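Methylglyoxal reductase (NADPH-dependent) (Candida albicans SC5314, PDB 6KWS) probably catalyses the NADPH-dependent reduction of methylglyoxal as a dihydroflavonol-4-reductase-type short-chain dehydrogenase. Local coordinates at residues I5-T10 against K76-L81. The protein carries 1 engineered substitution. Residues are numbered along the deposited sequence; the frame is centred on the assembly and turned at random.
Sequences IVSGAT and KVFLHL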
ATOM      1  N   ILE A   5      -4.644  -4.620 -16.130  1.00 41.96           N
ATOM      2  CA  ILE A   5      -4.716  -3.171 -15.971  1.00 41.53           C
ATOM      3  C   ILE A   5      -4.307  -2.801 -14.551  1.00 42.04           C
ATOM      4  O   ILE A   5      -4.817  -3.369 -13.577  1.00 39.42           O
ATOM      5  CB  ILE A   5      -6.118  -2.628 -16.278  1.00 39.99           C
ATOM      6  CG1 ILE A   5      -6.601  -3.123 -17.636  1.00 46.28           C
ATOM      7  CG2 ILE A   5      -6.093  -1.107 -16.242  1.00 38.49           C
ATOM      8  CD1 ILE A   5      -7.975  -2.582 -18.014  1.00 42.41           C
ATOM      9  N   VAL A   6      -3.408  -1.830 -14.429  1.00 37.22           N
ATOM     10  CA  VAL A   6      -2.924  -1.366 -13.143  1.00 36.30           C
ATOM     11  C   VAL A   6      -3.124   0.139 -13.101  1.00 38.26           C
ATOM     12  O   VAL A   6      -2.548   0.866 -13.918  1.00 43.31           O
ATOM     13  CB  VAL A   6      -1.445  -1.724 -12.924  1.00 37.22           C
ATOM     14  CG1 VAL A   6      -0.956  -1.115 -11.613  1.00 39.18           C
ATOM     15  CG2 VAL A   6      -1.224  -3.267 -12.947  1.00 30.79           C
ATOM     16  N   SER A   7      -3.932   0.611 -12.163  1.00 37.87           N
ATOM     17  CA  SER A   7      -4.146   2.041 -12.022  1.00 40.20           C
ATOM     18  C   SER A   7      -3.095   2.650 -11.109  1.00 41.66           C
ATOM     19  O   SER A   7      -2.623   2.008 -10.166  1.00 40.04           O
ATOM     20  CB  SER A   7      -5.532   2.338 -11.459  1.00 42.46           C
ATOM     21  OG  SER A   7      -5.638   1.801 -10.154  1.00 43.74           O
ATOM     22  N   GLY A   8      -2.750   3.910 -11.384  1.00 39.50           N
ATOM     23  CA  GLY A   8      -1.757   4.614 -10.598  1.00 39.02           C
ATOM     24  C   GLY A   8      -0.394   3.955 -10.690  1.00 46.62           C
ATOM     25  O   GLY A   8       0.266   3.725  -9.669  1.00 44.40           O
ATOM     26  N   ALA A   9       0.044   3.663 -11.922  1.00 44.05           N
ATOM     27  CA  ALA A   9       1.179   2.782 -12.160  1.00 37.55           C
ATOM     28  C   ALA A   9       2.527   3.376 -11.753  1.00 46.58           C
ATOM     29  O   ALA A   9       3.517   2.629 -11.691  1.00 43.37           O
ATOM     30  CB  ALA A   9       1.217   2.396 -13.631  1.00 38.82           C
ATOM     31  N   THR A  10       2.605   4.684 -11.485  1.00 44.82           N
ATOM     32  CA  THR A  10       3.840   5.273 -10.983  1.00 42.78           C
ATOM     33  C   THR A  10       3.910   5.329  -9.461  1.00 41.41           C
ATOM     34  O   THR A  10       4.931   5.780  -8.930  1.00 39.80           O
ATOM     35  CB  THR A  10       4.008   6.686 -11.508  1.00 43.79           C
ATOM     36  OG1 THR A  10       2.775   7.374 -11.315  1.00 54.57           O
ATOM     37  CG2 THR A  10       4.335   6.663 -12.986  1.00 48.54           C
ATOM     38  N   LYS A  76      -8.251  -9.170 -18.355  1.00 46.11           N
ATOM     39  CA  LYS A  76      -8.871 -10.121 -17.447  1.00 50.78           C
ATOM     40  C   LYS A  76      -8.774  -9.710 -15.985  1.00 51.00           C
ATOM     41  O   LYS A  76      -9.594 -10.157 -15.175  1.00 53.03           O
ATOM     42  CB  LYS A  76      -8.232 -11.500 -17.615  1.00 53.77           C
ATOM     43  CG  LYS A  76      -8.318 -12.035 -19.036  1.00 67.41           C
ATOM     44  CD  LYS A  76      -9.303 -13.190 -19.113  1.00 70.30           C
ATOM     45  CE  LYS A  76      -9.625 -13.585 -20.552  1.00 71.79           C
ATOM     46  NZ  LYS A  76      -9.023 -14.899 -20.921  1.00 71.88           N
ATOM     47  N   VAL A  77      -7.791  -8.887 -15.631  1.00 46.48           N
ATOM     48  CA  VAL A  77      -7.520  -8.517 -14.250  1.00 42.88           C
ATOM     49  C   VAL A  77      -7.457  -7.005 -14.164  1.00 42.61           C
ATOM     50  O   VAL A  77      -6.859  -6.354 -15.028  1.00 43.56           O
ATOM     51  CB  VAL A  77      -6.198  -9.130 -13.746  1.00 41.59           C
ATOM     52  CG1 VAL A  77      -5.891  -8.613 -12.364  1.00 43.43           C
ATOM     53  CG2 VAL A  77      -6.278 -10.635 -13.723  1.00 40.89           C
ATOM     54  N   PHE A  78      -8.058  -6.446 -13.121  1.00 37.34           N
ATOM     55  CA  PHE A  78      -7.923  -5.026 -12.824  1.00 41.23           C
ATOM     56  C   PHE A  78      -7.324  -4.872 -11.427  1.00 42.21           C
ATOM     57  O   PHE A  78      -8.003  -5.125 -10.423  1.00 42.22           O
ATOM     58  CB  PHE A  78      -9.269  -4.314 -12.930  1.00 42.26           C
ATOM     59  CG  PHE A  78      -9.179  -2.801 -12.832  1.00 45.32           C
ATOM     60  CD1 PHE A  78      -8.974  -2.176 -11.609  1.00 39.74           C
ATOM     61  CD2 PHE A  78      -9.347  -2.007 -13.959  1.00 40.97           C
ATOM     62  CE1 PHE A  78      -8.912  -0.798 -11.522  1.00 38.28           C
ATOM     63  CE2 PHE A  78      -9.297  -0.627 -13.872  1.00 41.87           C
ATOM     64  CZ  PHE A  78      -9.081  -0.022 -12.654  1.00 41.92           C
ATOM     65  N   LEU A  79      -6.060  -4.446 -11.363  1.00 39.31           N
ATOM     66  CA  LEU A  79      -5.383  -4.131 -10.108  1.00 38.69           C
ATOM     67  C   LEU A  79      -5.547  -2.643  -9.820  1.00 39.93           C
ATOM     68  O   LEU A  79      -4.967  -1.805 -10.516  1.00 44.52           O
ATOM     69  CB  LEU A  79      -3.906  -4.490 -10.181  1.00 38.14           C
ATOM     70  CG  LEU A  79      -3.572  -5.932 -10.520  1.00 37.05           C
ATOM     71  CD1 LEU A  79      -2.077  -6.114 -10.510  1.00 31.81           C
ATOM     72  CD2 LEU A  79      -4.212  -6.832  -9.522  1.00 39.34           C
ATOM     73  N   HIS A  80      -6.306  -2.311  -8.790  1.00 37.73           N
ATOM     74  CA  HIS A  80      -6.605  -0.919  -8.470  1.00 39.35           C
ATOM     75  C   HIS A  80      -5.646  -0.476  -7.366  1.00 39.99           C
ATOM     76  O   HIS A  80      -5.784  -0.870  -6.206  1.00 42.28           O
ATOM     77  CB  HIS A  80      -8.069  -0.793  -8.060  1.00 38.03           C
ATOM     78  CG  HIS A  80      -8.507   0.604  -7.766  1.00 38.77           C
ATOM     79  ND1 HIS A  80      -8.062   1.693  -8.481  1.00 41.88           N
ATOM     80  CD2 HIS A  80      -9.360   1.088  -6.831  1.00 41.15           C
ATOM     81  CE1 HIS A  80      -8.615   2.791  -7.996  1.00 44.43           C
ATOM     82  NE2 HIS A  80      -9.409   2.451  -6.995  1.00 43.99           N
ATOM     83  N   LEU A  81      -4.649   0.319  -7.724  1.00 39.80           N
ATOM     84  CA  LEU A  81      -3.704   0.798  -6.732  1.00 38.98           C
ATOM     85  C   LEU A  81      -3.709   2.308  -6.565  1.00 41.92           C
ATOM     86  O   LEU A  81      -3.098   2.801  -5.610  1.00 45.98           O
ATOM     87  CB  LEU A  81      -2.281   0.342  -7.079  1.00 39.15           C
ATOM     88  CG  LEU A  81      -2.101  -1.113  -7.514  1.00 44.92           C
ATOM     89  CD1 LEU A  81      -0.663  -1.493  -7.428  1.00 45.26           C
ATOM     90  CD2 LEU A  81      -2.895  -2.053  -6.664  1.00 47.31           C
TER
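I5 and V6 run parallel to F78 and L79 as adjacent strands, their axes only 11° apart and 4.8 Å at closest approach. Three backbone bonds join them: I5 N donates to V77 O, L79 N to I5 O at 2.8 Å, and S7 N to L79 O. The bond from I5 N is nearly straight at its hydrogen (173°), although the donor is tilted out of the V77 carbonyl plane.

Beyond the last of these bonds, the S7 side chain takes over. With chi1 at 63°, OG sits between the backbone N and the carbonyl carbon and reaches across to the end of strand 75-80. It lies 2.9 Å from H80 ND1, at the edge of the imidazole and near its plane, in a hydrogen bond whose direction is open. L81 N also donates to S7 OG, at 3.0 Å and rather bent, and A82 N supplies another bond, so one buried hydroxyl gathers the start of the loop that leaves strand 75-80. On the same face of the sheet, I5 CG2 meets the F78 ring obliquely, 4.0 Å from CE2. The opposite face is purely apolar here: V6 CG2 lies 3.8 Å from L79 CD1, and V6 CG1 touches L81 CD1 more loosely.

This is the centre of a Rossmann fold, where strands 3-7 and 75-80 lie side by side and the chain turns into the cofactor site at their C-terminal ends; T10 and L81 are NADPH-binding residues, though no cofactor is bound to this chain here. Helix 12-23 covers the V6 and L79 face through L21 and V17, while on the I5 and F78 face F65 packs edge-to-face with the F78 ring. Strand 27-32 flanks V6, and strand 120-124 continues the sheet beyond L79.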